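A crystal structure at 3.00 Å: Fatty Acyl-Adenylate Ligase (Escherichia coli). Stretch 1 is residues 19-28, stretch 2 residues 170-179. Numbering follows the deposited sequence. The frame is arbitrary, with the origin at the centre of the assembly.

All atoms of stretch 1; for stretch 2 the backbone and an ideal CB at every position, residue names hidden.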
# COMPACT_ATOMS: atom_id res chain seq x y z
N PHE A 19 -16.55 8.29 15.12
CA PHE A 19 -16.40 9.75 15.18
C PHE A 19 -16.46 10.49 13.85
O PHE A 19 -16.19 9.92 12.79
CB PHE A 19 -15.11 10.09 15.91
CG PHE A 19 -14.83 9.18 17.05
CD1 PHE A 19 -15.30 9.49 18.31
CD2 PHE A 19 -14.15 8.00 16.85
CE1 PHE A 19 -15.06 8.66 19.36
CE2 PHE A 19 -13.91 7.16 17.89
CZ PHE A 19 -14.37 7.49 19.16
N PRO A 20 -16.81 11.78 13.93
CA PRO A 20 -16.88 12.73 12.81
C PRO A 20 -15.49 13.10 12.29
O PRO A 20 -15.30 13.28 11.09
CB PRO A 20 -17.51 13.97 13.45
CG PRO A 20 -18.09 13.51 14.76
CD PRO A 20 -17.23 12.40 15.20
N THR A 21 -14.54 13.20 13.21
CA THR A 21 -13.27 13.85 12.92
C THR A 21 -12.15 13.10 13.61
O THR A 21 -12.35 12.58 14.70
CB THR A 21 -13.29 15.27 13.46
OG1 THR A 21 -13.79 16.16 12.45
CG2 THR A 21 -11.91 15.72 13.90
N LEU A 22 -10.98 13.05 12.98
CA LEU A 22 -9.82 12.34 13.55
C LEU A 22 -9.45 12.85 14.94
O LEU A 22 -9.00 12.10 15.79
CB LEU A 22 -8.60 12.43 12.63
CG LEU A 22 -8.48 11.42 11.50
CD1 LEU A 22 -7.51 11.90 10.44
CD2 LEU A 22 -8.07 10.08 12.03
N VAL A 23 -9.64 14.15 15.15
CA VAL A 23 -9.39 14.74 16.44
C VAL A 23 -10.41 14.23 17.46
O VAL A 23 -10.05 13.84 18.57
CB VAL A 23 -9.41 16.28 16.37
CG1 VAL A 23 -9.56 16.88 17.76
CG2 VAL A 23 -8.14 16.77 15.68
N ASP A 24 -11.68 14.20 17.08
CA ASP A 24 -12.67 13.51 17.90
C ASP A 24 -12.19 12.10 18.21
O ASP A 24 -12.12 11.70 19.36
CB ASP A 24 -14.01 13.44 17.18
CG ASP A 24 -14.68 14.78 17.10
OD1 ASP A 24 -14.63 15.53 18.10
OD2 ASP A 24 -15.27 15.09 16.03
N ALA A 25 -11.84 11.35 17.18
CA ALA A 25 -11.38 9.99 17.36
C ALA A 25 -10.29 9.92 18.45
O ALA A 25 -10.43 9.19 19.43
CB ALA A 25 -10.88 9.42 16.05
N LEU A 26 -9.22 10.69 18.29
CA LEU A 26 -8.11 10.62 19.22
C LEU A 26 -8.49 11.11 20.62
O LEU A 26 -7.96 10.63 21.62
CB LEU A 26 -6.91 11.40 18.70
CG LEU A 26 -5.76 11.63 19.68
CD1 LEU A 26 -5.30 10.31 20.25
CD2 LEU A 26 -4.62 12.35 19.01
N ASP A 27 -9.40 12.08 20.67
CA ASP A 27 -9.85 12.62 21.95
C ASP A 27 -10.41 11.50 22.79
O ASP A 27 -10.17 11.44 24.00
CB ASP A 27 -10.92 13.68 21.73
CG ASP A 27 -10.35 15.08 21.70
OD1 ASP A 27 -9.11 15.23 21.81
OD2 ASP A 27 -11.15 16.03 21.58
N TYR A 28 -11.16 10.62 22.15
CA TYR A 28 -11.74 9.47 22.81
C TYR A 28 -10.69 8.44 23.23
O TYR A 28 -10.82 7.82 24.28
CB TYR A 28 -12.76 8.79 21.91
CG TYR A 28 -13.49 7.66 22.59
CD1 TYR A 28 -14.61 7.91 23.37
CD2 TYR A 28 -13.06 6.35 22.46
CE1 TYR A 28 -15.28 6.90 24.00
CE2 TYR A 28 -13.73 5.32 23.09
CZ TYR A 28 -14.84 5.60 23.86
OH TYR A 28 -15.52 4.60 24.50
N UNK A 170 -9.16 25.64 17.43
CA UNK A 170 -10.43 25.44 16.75
C UNK A 170 -10.65 23.96 16.37
O UNK A 170 -9.77 23.30 15.80
CB UNK A 170 -10.49 26.32 15.50
N UNK A 171 -11.82 23.44 16.72
CA UNK A 171 -12.15 22.04 16.46
C UNK A 171 -12.41 21.81 14.97
O UNK A 171 -13.13 22.58 14.34
CB UNK A 171 -13.37 21.62 17.28
N UNK A 172 -11.82 20.76 14.39
CA UNK A 172 -12.00 20.52 12.95
C UNK A 172 -13.40 19.99 12.64
O UNK A 172 -14.02 19.36 13.50
CB UNK A 172 -10.95 19.53 12.44
N UNK A 173 -13.90 20.26 11.43
CA UNK A 173 -15.19 19.72 10.98
C UNK A 173 -15.02 18.68 9.87
O UNK A 173 -14.00 18.68 9.15
CB UNK A 173 -16.09 20.85 10.49
N UNK A 174 -16.01 17.79 9.71
CA UNK A 174 -15.97 16.67 8.77
C UNK A 174 -15.42 16.98 7.39
O UNK A 174 -14.66 16.19 6.86
CB UNK A 174 -17.38 16.11 8.61
N UNK A 175 -15.79 18.11 6.80
CA UNK A 175 -15.41 18.36 5.41
C UNK A 175 -14.06 19.00 5.21
O UNK A 175 -13.68 19.28 4.08
CB UNK A 175 -16.47 19.25 4.75
N UNK A 176 -13.34 19.21 6.30
CA UNK A 176 -11.98 19.70 6.22
C UNK A 176 -11.07 18.65 5.60
O UNK A 176 -11.35 17.45 5.67
CB UNK A 176 -11.47 20.10 7.61
N UNK A 177 -9.99 19.10 4.97
CA UNK A 177 -8.96 18.20 4.48
C UNK A 177 -8.07 17.75 5.64
O UNK A 177 -7.55 18.58 6.40
CB UNK A 177 -8.13 18.88 3.39
N UNK A 178 -7.91 16.44 5.81
CA UNK A 178 -7.12 15.90 6.90
C UNK A 178 -5.68 15.74 6.46
O UNK A 178 -4.75 16.08 7.19
CB UNK A 178 -7.69 14.56 7.38
N UNK A 179 -5.49 15.22 5.26
CA UNK A 179 -4.15 14.92 4.78
C UNK A 179 -4.16 14.62 3.28
O UNK A 179 -5.22 14.42 2.69
CB UNK A 179 -3.56 13.74 5.55

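Position 170 lies beyond the reach of stretch 1, so the contact sets no preference. The deposited residue is Gln 170, which makes no contact.

At position 171 the CA-to-CB bond points sideways and the ideal CB has no near neighbour. The helix, however, offers two carboxylates one turn apart, those of Asp 24 and Asp 27, too far away for a short side chain. A long, positively charged one would suit, lysine or arginine, the latter able to serve two acceptors at once. The residue is Arg 171. Its NH1 donates to Asp 24 OD1 at 2.7 Å, a hydrogen bond within a salt bridge, and its NH2 forms a second salt bridge with Asp 27. Both carboxylates lie at the edge of the guanidinium, near its plane, where the N-H groups point. The place of NH2 and of Asp 27 OD2 is less sure.

Position 172 points toward stretch 1. Its ideal CB lies 4.2 Å from Thr 21 CG2 and 5.1 Å from Val 23 CG2, and phi is -73°. Methyl groups call for a compact apolar side chain, such as valine, alanine or proline, and the phi angle permits the last. The residue is Pro 172, whose CG packs 3.7 Å from Val 23 CG2. Its carbonyl O accepts a weak hydrogen bond from Thr 21 OG1 at 3.4 Å.

Position 173 points away, so many residues would do; Val 173 occupies it and opens a type I turn that ends at 176.

At position 174 the bond runs sideways, with the ideal CB 4.3 Å from Pro 20 O. A phi of -44° at the second place of the turn is compatible with proline, though small residues could also fit. It is Pro 174, and its CG lies 4.3 Å from Pro 20 CB, an apolar contact between two rings.

Position 175 is out of reach and would take many side chains; it is Asn 175. Position 176 points toward stretch 1 without touching it, leaving room for a polar group that serves its own loop: Asp 176 OD2 accepts a weak hydrogen bond from Val 173 N at 3.3 Å. Position 177, again out of reach and undemanding, is Ile 177.

Position 178 faces Leu 22. A small apolar residue suffices, and Ala 178 CB meets Leu 22 CD1 at 4.1 Å. Position 179 points sideways into open space, where even a large side chain fits; it is Tyr 179, whose CD1 comes no nearer than 5.0 Å to Leu 22 CD1.

Stretch 2 (170-179) QRPVPNDIAY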
# COMPACT_ATOMS: atom_id res chain seq x y z
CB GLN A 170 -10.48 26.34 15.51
CG GLN A 170 -9.10 26.48 14.82
CD GLN A 170 -8.60 27.94 14.71
OE1 GLN A 170 -7.46 28.25 15.06
NE2 GLN A 170 -9.47 28.82 14.22
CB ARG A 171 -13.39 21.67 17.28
CG ARG A 171 -13.34 20.32 17.93
CD ARG A 171 -12.37 20.29 19.12
NE ARG A 171 -11.99 18.92 19.49
CZ ARG A 171 -12.80 17.87 19.40
NH1 ARG A 171 -14.06 18.01 18.97
NH2 ARG A 171 -12.36 16.67 19.75
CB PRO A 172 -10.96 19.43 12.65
CG PRO A 172 -10.05 19.39 13.84
CD PRO A 172 -10.89 19.80 15.00
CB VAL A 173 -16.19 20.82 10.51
CG1 VAL A 173 -15.66 22.21 10.80
CG2 VAL A 173 -16.51 20.66 9.01
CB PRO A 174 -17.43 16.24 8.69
CG PRO A 174 -17.93 16.51 10.04
CD PRO A 174 -17.25 17.76 10.51
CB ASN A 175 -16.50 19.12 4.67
CG ASN A 175 -17.60 18.21 4.21
OD1 ASN A 175 -18.73 18.64 4.00
ND2 ASN A 175 -17.28 16.91 4.06
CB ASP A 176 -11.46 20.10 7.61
CG ASP A 176 -11.99 21.45 8.07
OD1 ASP A 176 -12.53 22.20 7.23
OD2 ASP A 176 -11.85 21.76 9.28
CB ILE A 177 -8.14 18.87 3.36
CG1 ILE A 177 -9.05 19.18 2.16
CG2 ILE A 177 -6.95 17.99 2.99
CD1 ILE A 177 -8.34 19.72 0.93
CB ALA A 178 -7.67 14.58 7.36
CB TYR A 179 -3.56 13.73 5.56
CG TYR A 179 -4.20 12.41 5.21
CD1 TYR A 179 -5.26 11.90 5.95
CD2 TYR A 179 -3.76 11.69 4.11
CE1 TYR A 179 -5.86 10.70 5.62
CE2 TYR A 179 -4.35 10.48 3.76
CZ TYR A 179 -5.41 9.99 4.52
OH TYR A 179 -5.99 8.79 4.18
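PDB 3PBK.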